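Local structure of alcohol dehydrogenase (Thermus thermophilus, 2EIH) at residues M1-G11 against L15-P27. The protein probably acts as a zinc-containing, NAD-dependent alcohol dehydrogenase of the medium-chain type, and binds zinc. Residues are numbered along the deposited sequence; the frame is centred on the assembly and turned at random.
Sequences MRAVVMRARGG and LEVADLPVPEPGP
The Arg7 guanidinium meets Glu16 with its edge: NE, 3.1 Å from Glu16 OE2, gives a nearly straight hydrogen bond (177°), part of a salt bridge, in its own plane but reaches OE2 from above the carboxylate, the two planes standing nearly perpendicular (89°). Val5 CG2 lies over one face of this guanidinium, toward its rim; on the other side of the hairpin, Val17 CG1 covers one face of the Arg2 guanidinium. Strands 2-6 and 15-19 pair antiparallel, with Ala3-Ala18 and Val5-Glu16 as hydrogen-bonded pairs, the Ala18 N to Ala3 O bond being 2.8 Å. Val5 CG2 presses tightly on Ala18 CB at 3.4 Å, while Val5 CG1 meets Leu20 CD1 at 3.6 Å. At the open end, Asp19 OD1 forms a salt bridge with Met1 N at 2.8 Å, met from above the carboxylate plane. Extended beyond CG, Met1 carries CE to 3.9 Å from Pro23 CD. A glutamine in place of Glu16 would probably leave the Arg7 charge without its anionic mate. Strand 59-60 continues the sheet beyond strand 2-6. The hairpin thus combines apolar packing of Val5, Ala18 and Leu20 with two ion pairs, Arg7-Glu16 toward the turn and Met1-Asp19 at the other end, where the carboxylate probably offsets the amino-terminal charge.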
loop_
_atom_site.group_PDB
_atom_site.type_symbol
_atom_site.label_atom_id
_atom_site.label_comp_id
_atom_site.label_asym_id
_atom_site.label_seq_id
_atom_site.Cartn_x
_atom_site.Cartn_y
_atom_site.Cartn_z
ATOM N N MET A 1 31.697 -1.320 38.172
ATOM C CA MET A 1 30.645 -0.266 38.020
ATOM C C MET A 1 29.394 -0.671 38.794
ATOM O O MET A 1 29.222 -1.842 39.136
ATOM C CB MET A 1 30.271 -0.100 36.545
ATOM C CG MET A 1 29.491 -1.284 35.935
ATOM S SD MET A 1 28.940 -0.979 34.211
ATOM C CE MET A 1 28.100 -2.520 33.778
ATOM N N ARG A 2 28.528 0.292 39.090
ATOM C CA ARG A 2 27.305 -0.046 39.792
ATOM C C ARG A 2 26.331 -0.631 38.775
ATOM O O ARG A 2 26.298 -0.215 37.608
ATOM C CB ARG A 2 26.675 1.178 40.461
ATOM C CG ARG A 2 27.308 1.580 41.787
ATOM C CD ARG A 2 26.599 2.783 42.395
ATOM N NE ARG A 2 25.342 2.467 43.076
ATOM C CZ ARG A 2 25.259 1.817 44.237
ATOM N NH1 ARG A 2 26.362 1.401 44.857
ATOM N NH2 ARG A 2 24.070 1.605 44.796
ATOM N N ALA A 3 25.555 -1.614 39.220
ATOM C CA ALA A 3 24.569 -2.257 38.374
ATOM C C ALA A 3 23.618 -3.047 39.244
ATOM O O ALA A 3 23.948 -3.439 40.363
ATOM C CB ALA A 3 25.250 -3.182 37.378
ATOM N N VAL A 4 22.413 -3.232 38.736
ATOM C CA VAL A 4 21.416 -4.021 39.426
ATOM C C VAL A 4 21.400 -5.328 38.662
ATOM O O VAL A 4 20.931 -5.390 37.528
ATOM C CB VAL A 4 20.032 -3.383 39.359
ATOM C CG1 VAL A 4 18.980 -4.396 39.778
ATOM C CG2 VAL A 4 19.989 -2.165 40.254
ATOM N N VAL A 5 21.947 -6.359 39.288
ATOM C CA VAL A 5 22.011 -7.674 38.686
ATOM C C VAL A 5 20.822 -8.508 39.120
ATOM O O VAL A 5 20.112 -8.175 40.075
ATOM C CB VAL A 5 23.310 -8.417 39.071
ATOM C CG1 VAL A 5 24.501 -7.791 38.355
ATOM C CG2 VAL A 5 23.516 -8.365 40.580
ATOM N N MET A 6 20.631 -9.607 38.403
ATOM C CA MET A 6 19.543 -10.537 38.631
ATOM C C MET A 6 20.160 -11.846 39.104
ATOM O O MET A 6 20.460 -12.723 38.293
ATOM C CB MET A 6 18.826 -10.751 37.312
ATOM C CG MET A 6 17.439 -11.275 37.408
ATOM S SD MET A 6 16.851 -11.348 35.738
ATOM C CE MET A 6 16.271 -13.015 35.687
ATOM N N ARG A 7 20.360 -11.961 40.415
ATOM C CA ARG A 7 20.948 -13.157 41.011
ATOM C C ARG A 7 20.222 -14.433 40.610
ATOM O O ARG A 7 20.849 -15.434 40.264
ATOM C CB ARG A 7 20.954 -13.047 42.542
ATOM C CG ARG A 7 22.005 -12.089 43.102
ATOM C CD ARG A 7 23.403 -12.442 42.595
ATOM N NE ARG A 7 24.398 -11.453 42.996
ATOM C CZ ARG A 7 25.614 -11.355 42.466
ATOM N NH1 ARG A 7 25.995 -12.188 41.504
ATOM N NH2 ARG A 7 26.450 -10.416 42.897
ATOM N N ALA A 8 18.896 -14.386 40.669
ATOM C CA ALA A 8 18.063 -15.527 40.330
ATOM C C ALA A 8 16.693 -15.034 39.894
ATOM O O ALA A 8 16.367 -13.853 40.044
ATOM C CB ALA A 8 17.927 -16.442 41.533
ATOM N N ARG A 9 15.890 -15.949 39.365
ATOM C CA ARG A 9 14.546 -15.624 38.897
ATOM C C ARG A 9 13.525 -15.714 40.027
ATOM O O ARG A 9 13.560 -16.631 40.846
ATOM C CB ARG A 9 14.162 -16.567 37.756
ATOM C CG ARG A 9 15.163 -16.542 36.607
ATOM C CD ARG A 9 14.677 -17.304 35.386
ATOM N NE ARG A 9 15.602 -17.173 34.263
ATOM C CZ ARG A 9 16.799 -17.751 34.207
ATOM N NH1 ARG A 9 17.578 -17.571 33.146
ATOM N NH2 ARG A 9 17.218 -18.522 35.202
ATOM N N GLY A 10 12.615 -14.749 40.069
ATOM C CA GLY A 10 11.602 -14.747 41.103
ATOM C C GLY A 10 10.930 -13.402 41.291
ATOM O O GLY A 10 10.599 -12.709 40.324
ATOM N N GLY A 11 10.719 -13.041 42.553
ATOM C CA GLY A 11 10.080 -11.783 42.869
ATOM C C GLY A 11 11.036 -10.626 42.694
ATOM O O GLY A 11 12.230 -10.829 42.540
ATOM N N LEU A 15 16.347 -8.638 42.606
ATOM C CA LEU A 15 17.126 -7.539 42.032
ATOM C C LEU A 15 17.994 -6.893 43.116
ATOM O O LEU A 15 17.489 -6.359 44.103
ATOM C CB LEU A 15 16.193 -6.494 41.401
ATOM C CG LEU A 15 15.383 -6.947 40.181
ATOM C CD1 LEU A 15 14.334 -5.908 39.827
ATOM C CD2 LEU A 15 16.312 -7.184 38.999
ATOM N N GLU A 16 19.307 -6.952 42.935
ATOM C CA GLU A 16 20.207 -6.374 43.915
ATOM C C GLU A 16 21.350 -5.624 43.254
ATOM O O GLU A 16 21.696 -5.874 42.100
ATOM C CB GLU A 16 20.759 -7.467 44.839
ATOM C CG GLU A 16 21.575 -8.542 44.133
ATOM C CD GLU A 16 22.314 -9.452 45.102
ATOM O OE1 GLU A 16 21.640 -10.208 45.835
ATOM O OE2 GLU A 16 23.565 -9.399 45.137
ATOM N N VAL A 17 21.936 -4.700 44.005
ATOM C CA VAL A 17 23.044 -3.902 43.504
ATOM C C VAL A 17 24.359 -4.677 43.598
ATOM O O VAL A 17 24.653 -5.283 44.627
ATOM C CB VAL A 17 23.172 -2.591 44.305
ATOM C CG1 VAL A 17 24.286 -1.733 43.716
ATOM C CG2 VAL A 17 21.839 -1.839 44.289
ATOM N N ALA A 18 25.143 -4.652 42.523
ATOM C CA ALA A 18 26.425 -5.353 42.485
ATOM C C ALA A 18 27.422 -4.556 41.667
ATOM O O ALA A 18 27.048 -3.646 40.935
ATOM C CB ALA A 18 26.257 -6.735 41.880
ATOM N N ASP A 19 28.696 -4.896 41.800
ATOM C CA ASP A 19 29.734 -4.200 41.064
ATOM C C ASP A 19 30.217 -5.076 39.913
ATOM O O ASP A 19 30.766 -6.149 40.140
ATOM C CB ASP A 19 30.897 -3.869 41.999
ATOM C CG ASP A 19 31.977 -3.056 41.316
ATOM O OD1 ASP A 19 31.701 -1.895 40.934
ATOM O OD2 ASP A 19 33.105 -3.575 41.159
ATOM N N LEU A 20 30.008 -4.631 38.678
ATOM C CA LEU A 20 30.445 -5.417 37.536
ATOM C C LEU A 20 31.500 -4.667 36.753
ATOM O O LEU A 20 31.567 -3.443 36.786
ATOM C CB LEU A 20 29.271 -5.726 36.604
ATOM C CG LEU A 20 28.001 -6.311 37.215
ATOM C CD1 LEU A 20 26.990 -6.500 36.106
ATOM C CD2 LEU A 20 28.299 -7.624 37.922
ATOM N N PRO A 21 32.355 -5.399 36.039
ATOM C CA PRO A 21 33.395 -4.735 35.255
ATOM C C PRO A 21 32.793 -3.911 34.121
ATOM O O PRO A 21 31.726 -4.243 33.605
ATOM C CB PRO A 21 34.249 -5.903 34.755
ATOM C CG PRO A 21 33.268 -7.030 34.668
ATOM C CD PRO A 21 32.453 -6.863 35.925
ATOM N N VAL A 22 33.477 -2.833 33.753
ATOM C CA VAL A 22 33.012 -1.954 32.684
ATOM C C VAL A 22 33.220 -2.570 31.310
ATOM O O VAL A 22 34.348 -2.865 30.916
ATOM C CB VAL A 22 33.746 -0.604 32.705
ATOM C CG1 VAL A 22 33.518 0.139 31.394
ATOM C CG2 VAL A 22 33.257 0.229 33.874
ATOM N N PRO A 23 32.126 -2.757 30.552
ATOM C CA PRO A 23 32.216 -3.341 29.210
ATOM C C PRO A 23 33.062 -2.500 28.257
ATOM O O PRO A 23 33.159 -1.281 28.399
ATOM C CB PRO A 23 30.754 -3.438 28.775
ATOM C CG PRO A 23 30.104 -2.304 29.525
ATOM C CD PRO A 23 30.732 -2.412 30.883
ATOM N N GLU A 24 33.680 -3.163 27.289
ATOM C CA GLU A 24 34.520 -2.467 26.332
ATOM C C GLU A 24 33.911 -2.500 24.930
ATOM O O GLU A 24 33.537 -3.559 24.416
ATOM C CB GLU A 24 35.919 -3.091 26.328
ATOM C CG GLU A 24 37.049 -2.072 26.277
ATOM C CD GLU A 24 36.974 -1.065 27.414
ATOM O OE1 GLU A 24 36.856 -1.487 28.582
ATOM O OE2 GLU A 24 37.057 0.149 27.147
ATOM N N PRO A 25 33.801 -1.326 24.294
ATOM C CA PRO A 25 33.231 -1.229 22.951
ATOM C C PRO A 25 34.065 -1.860 21.841
ATOM O O PRO A 25 35.261 -1.594 21.714
ATOM C CB PRO A 25 33.052 0.272 22.771
ATOM C CG PRO A 25 34.213 0.825 23.517
ATOM C CD PRO A 25 34.199 0.003 24.790
ATOM N N GLY A 26 33.406 -2.689 21.037
ATOM C CA GLY A 26 34.071 -3.338 19.928
ATOM C C GLY A 26 34.459 -2.355 18.837
ATOM O O GLY A 26 34.591 -1.157 19.088
ATOM N N PRO A 27 34.639 -2.838 17.598
ATOM C CA PRO A 27 35.018 -1.988 16.467
ATOM C C PRO A 27 33.984 -0.921 16.118
ATOM O O PRO A 27 34.297 0.275 16.095
ATOM C CB PRO A 27 35.223 -2.995 15.341
ATOM C CG PRO A 27 34.227 -4.061 15.672
ATOM C CD PRO A 27 34.428 -4.229 17.158
#